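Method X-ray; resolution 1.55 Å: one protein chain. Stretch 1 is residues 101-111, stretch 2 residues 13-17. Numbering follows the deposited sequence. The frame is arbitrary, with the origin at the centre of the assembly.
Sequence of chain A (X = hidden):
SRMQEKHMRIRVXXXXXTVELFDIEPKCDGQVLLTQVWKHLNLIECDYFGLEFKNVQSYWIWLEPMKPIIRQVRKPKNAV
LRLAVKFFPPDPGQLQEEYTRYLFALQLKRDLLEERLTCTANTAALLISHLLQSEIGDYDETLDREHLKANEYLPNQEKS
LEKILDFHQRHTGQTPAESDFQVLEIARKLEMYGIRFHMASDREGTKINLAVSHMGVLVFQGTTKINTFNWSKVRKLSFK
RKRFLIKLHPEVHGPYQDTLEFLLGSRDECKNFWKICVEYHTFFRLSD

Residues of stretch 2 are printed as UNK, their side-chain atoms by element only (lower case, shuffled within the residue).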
# COMPACT_ATOMS: atom_id res chain seq x y z
N ARG A 101 -9.11 -3.87 -10.62
CA ARG A 101 -7.80 -4.29 -11.12
C ARG A 101 -7.03 -3.10 -11.66
O ARG A 101 -5.80 -3.04 -11.55
CB ARG A 101 -7.97 -5.36 -12.20
CG ARG A 101 -8.62 -6.63 -11.65
CD ARG A 101 -8.53 -7.78 -12.66
NE ARG A 101 -9.36 -7.59 -13.85
CZ ARG A 101 -10.64 -7.92 -13.94
NH1 ARG A 101 -11.28 -8.46 -12.91
NH2 ARG A 101 -11.29 -7.73 -15.09
N TYR A 102 -7.75 -2.18 -12.30
CA TYR A 102 -7.19 -0.91 -12.76
C TYR A 102 -6.59 -0.12 -11.59
O TYR A 102 -5.45 0.32 -11.65
CB TYR A 102 -8.27 -0.10 -13.48
CG TYR A 102 -7.98 1.37 -13.65
CD1 TYR A 102 -6.91 1.82 -14.42
CD2 TYR A 102 -8.80 2.32 -13.04
CE1 TYR A 102 -6.66 3.18 -14.57
CE2 TYR A 102 -8.56 3.68 -13.20
CZ TYR A 102 -7.49 4.10 -13.96
OH TYR A 102 -7.25 5.45 -14.12
N LEU A 103 -7.35 0.02 -10.51
CA LEU A 103 -6.81 0.73 -9.33
C LEU A 103 -5.59 0.03 -8.75
O LEU A 103 -4.64 0.69 -8.33
CB LEU A 103 -7.88 0.93 -8.26
CG LEU A 103 -9.02 1.88 -8.66
CD1 LEU A 103 -9.88 2.15 -7.43
CD2 LEU A 103 -8.51 3.18 -9.29
N PHE A 104 -5.60 -1.31 -8.72
CA PHE A 104 -4.42 -2.03 -8.22
C PHE A 104 -3.20 -1.79 -9.11
O PHE A 104 -2.09 -1.65 -8.60
CB PHE A 104 -4.70 -3.54 -8.08
CG PHE A 104 -5.13 -3.94 -6.69
CD1 PHE A 104 -4.25 -4.62 -5.85
CD2 PHE A 104 -6.40 -3.66 -6.22
CE1 PHE A 104 -4.63 -4.99 -4.57
CE2 PHE A 104 -6.79 -4.04 -4.92
CZ PHE A 104 -5.90 -4.71 -4.10
N ALA A 105 -3.38 -1.77 -10.42
CA ALA A 105 -2.25 -1.48 -11.30
C ALA A 105 -1.69 -0.08 -11.03
O ALA A 105 -0.46 0.11 -11.05
CB ALA A 105 -2.66 -1.62 -12.78
N LEU A 106 -2.57 0.88 -10.76
CA LEU A 106 -2.14 2.25 -10.44
C LEU A 106 -1.40 2.28 -9.10
O LEU A 106 -0.44 3.03 -8.93
CB LEU A 106 -3.34 3.21 -10.38
CG LEU A 106 -4.01 3.55 -11.72
CD1 LEU A 106 -5.12 4.59 -11.52
CD2 LEU A 106 -2.97 4.06 -12.70
N GLN A 107 -1.84 1.45 -8.16
CA GLN A 107 -1.17 1.40 -6.86
C GLN A 107 0.24 0.85 -7.03
O GLN A 107 1.20 1.36 -6.45
CB GLN A 107 -1.97 0.52 -5.89
CG GLN A 107 -1.25 0.21 -4.57
CD GLN A 107 -1.13 1.41 -3.67
OE1 GLN A 107 -0.03 1.79 -3.26
NE2 GLN A 107 -2.25 2.00 -3.34
N LEU A 108 0.36 -0.21 -7.82
CA LEU A 108 1.66 -0.82 -8.05
C LEU A 108 2.58 0.13 -8.81
O LEU A 108 3.78 0.18 -8.53
CB LEU A 108 1.50 -2.15 -8.78
CG LEU A 108 0.82 -3.19 -7.89
CD1 LEU A 108 0.32 -4.32 -8.77
CD2 LEU A 108 1.74 -3.70 -6.76
N LYS A 109 2.01 0.90 -9.74
CA LYS A 109 2.74 1.96 -10.42
C LYS A 109 3.30 2.94 -9.40
O LYS A 109 4.47 3.30 -9.47
CB LYS A 109 1.84 2.66 -11.45
CG LYS A 109 2.47 3.90 -12.08
CD LYS A 109 1.53 4.56 -13.07
CE LYS A 109 2.06 5.92 -13.48
NZ LYS A 109 1.13 6.68 -14.34
N ARG A 110 2.47 3.35 -8.45
CA ARG A 110 2.93 4.28 -7.41
C ARG A 110 4.03 3.65 -6.55
O ARG A 110 5.02 4.32 -6.23
CB ARG A 110 1.77 4.75 -6.52
CG ARG A 110 2.24 5.51 -5.29
CD ARG A 110 1.19 5.51 -4.16
NE ARG A 110 0.08 6.36 -4.50
CZ ARG A 110 -1.11 6.34 -3.90
NH1 ARG A 110 -1.36 5.49 -2.91
NH2 ARG A 110 -2.05 7.17 -4.32
N ASP A 111 3.86 2.38 -6.17
CA ASP A 111 4.85 1.72 -5.32
C ASP A 111 6.18 1.57 -6.04
O ASP A 111 7.23 1.62 -5.42
CB ASP A 111 4.34 0.35 -4.84
CG ASP A 111 3.20 0.47 -3.84
OD1 ASP A 111 2.51 -0.54 -3.60
OD2 ASP A 111 2.99 1.57 -3.29
N UNK A 13 -6.21 12.90 -2.78
CA UNK A 13 -5.40 12.58 -3.95
C UNK A 13 -5.72 11.15 -4.36
O UNK A 13 -5.52 10.23 -3.59
c UNK A 13 -3.92 12.75 -3.65
c UNK A 13 -1.55 12.83 -4.54
c UNK A 13 -3.02 12.56 -4.88
c UNK A 13 -0.70 12.90 -5.81
n UNK A 13 -1.10 14.04 -6.68
N UNK A 14 -6.21 10.98 -5.59
CA UNK A 14 -6.66 9.68 -6.07
C UNK A 14 -5.48 8.93 -6.69
O UNK A 14 -4.40 9.48 -6.79
c UNK A 14 -9.63 9.74 -5.34
c UNK A 14 -7.80 9.87 -7.07
c UNK A 14 -9.02 10.58 -6.46
c UNK A 14 -10.06 10.91 -7.50
N UNK A 15 -5.70 7.68 -7.07
CA UNK A 15 -4.60 6.83 -7.54
C UNK A 15 -4.07 7.23 -8.93
O UNK A 15 -2.93 6.92 -9.28
c UNK A 15 -5.48 3.34 -6.08
c UNK A 15 -3.23 4.45 -5.98
c UNK A 15 -4.73 4.66 -6.17
c UNK A 15 -5.00 5.36 -7.51
N UNK A 16 -4.89 7.94 -9.69
CA UNK A 16 -4.44 8.50 -10.97
C UNK A 16 -3.81 9.90 -10.81
O UNK A 16 -3.48 10.57 -11.81
c UNK A 16 -5.59 8.52 -11.99
o UNK A 16 -6.59 10.10 -10.54
c UNK A 16 -6.76 9.38 -11.53
o UNK A 16 -7.84 9.33 -12.17
N UNK A 17 -3.65 10.34 -9.57
CA UNK A 17 -2.98 11.60 -9.23
C UNK A 17 -3.89 12.83 -9.34
O UNK A 17 -3.48 13.93 -8.99
c UNK A 17 -1.70 11.80 -10.04
o UNK A 17 -0.56 11.39 -9.29
O HOH W 1 -1.29 9.28 -6.08
O HOH W 2 -0.22 5.77 -9.75
O HOH W 3 -8.98 7.10 -12.92

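Position 13 carries four carbons in an unbranched row that ends in a nitrogen. The CA-to-CB bond points sideways relative to the helix of residues 101-111, and the side chain makes no contact with it. This is Lys13; the closest approach of its side chain is 5.5 Å, from Lys13 CG to Arg110 NH2. Its terminal amine turns back along its own segment, where NZ gives a weak hydrogen bond to the backbone O of residue 17 at 3.3 Å.

At position 14 there are four carbons, forked at the second, with no polar atom. The side chain stays clear of the helix: CB, its nearest atom, is 6.9 Å from Arg110 NH2. The carbonyl matters more, since the backbone O lies near the plane of the Arg110 guanidinium, 4.1 Å from Arg110 NH2. A fork at the second carbon, rather than at CB, identifies Leu14. Water 1 bridges the two groups from the side, donating to Leu14 O at 3.2 Å and accepting from Arg110 NH2 at 2.9 Å.

Position 15 again has four carbons forked at the second, but here CB points toward the helix and the whole side chain is packed against it. CB sits 4.0 Å from Leu106 CB, and the fork reaches Leu103, Gln107 and Arg110. It is Leu15. Its CD1 approaches Leu103 O at 3.6 Å and Leu103 CB at 4.0 Å, while CD2 lies over one face of the Arg110 guanidinium, 3.4 Å from Arg110 NH2.

Position 16 has two carbons, the second bearing two oxygens. Its CB is 4.0 Å from Leu106 CD1 and 4.1 Å from Tyr102 OH. This is Asp16. Its carboxylate meets the tyrosine through water 3, which donates to Asp16 OD1 at 2.6 Å and lies 2.7 Å from Tyr102 OH.

Position 17 has one carbon followed by one oxygen, and it does not touch the helix. This is Ser17, whose backbone N donates to Leu14 O at 3.0 Å, closing a type I beta turn from Leu14.

The contact is centred on Leu15, presented by a turn. Leu15 accounts for most of the area covered on its stretch, and its CA lies 6.0 Å from that of Leu106. The helix carbonyls are largely engaged in their own i to i+4 bonds, and no direct hydrogen bond crosses the interface. Polar groups are instead linked by water: besides waters 1 and 3, water 2 donates to both Leu15 O, at 3.0 Å, and Leu106 O, at 2.9 Å. Apolar packing is thus accompanied by three solvent bridges.

Stretch 2, residues 13-17: KLLDS
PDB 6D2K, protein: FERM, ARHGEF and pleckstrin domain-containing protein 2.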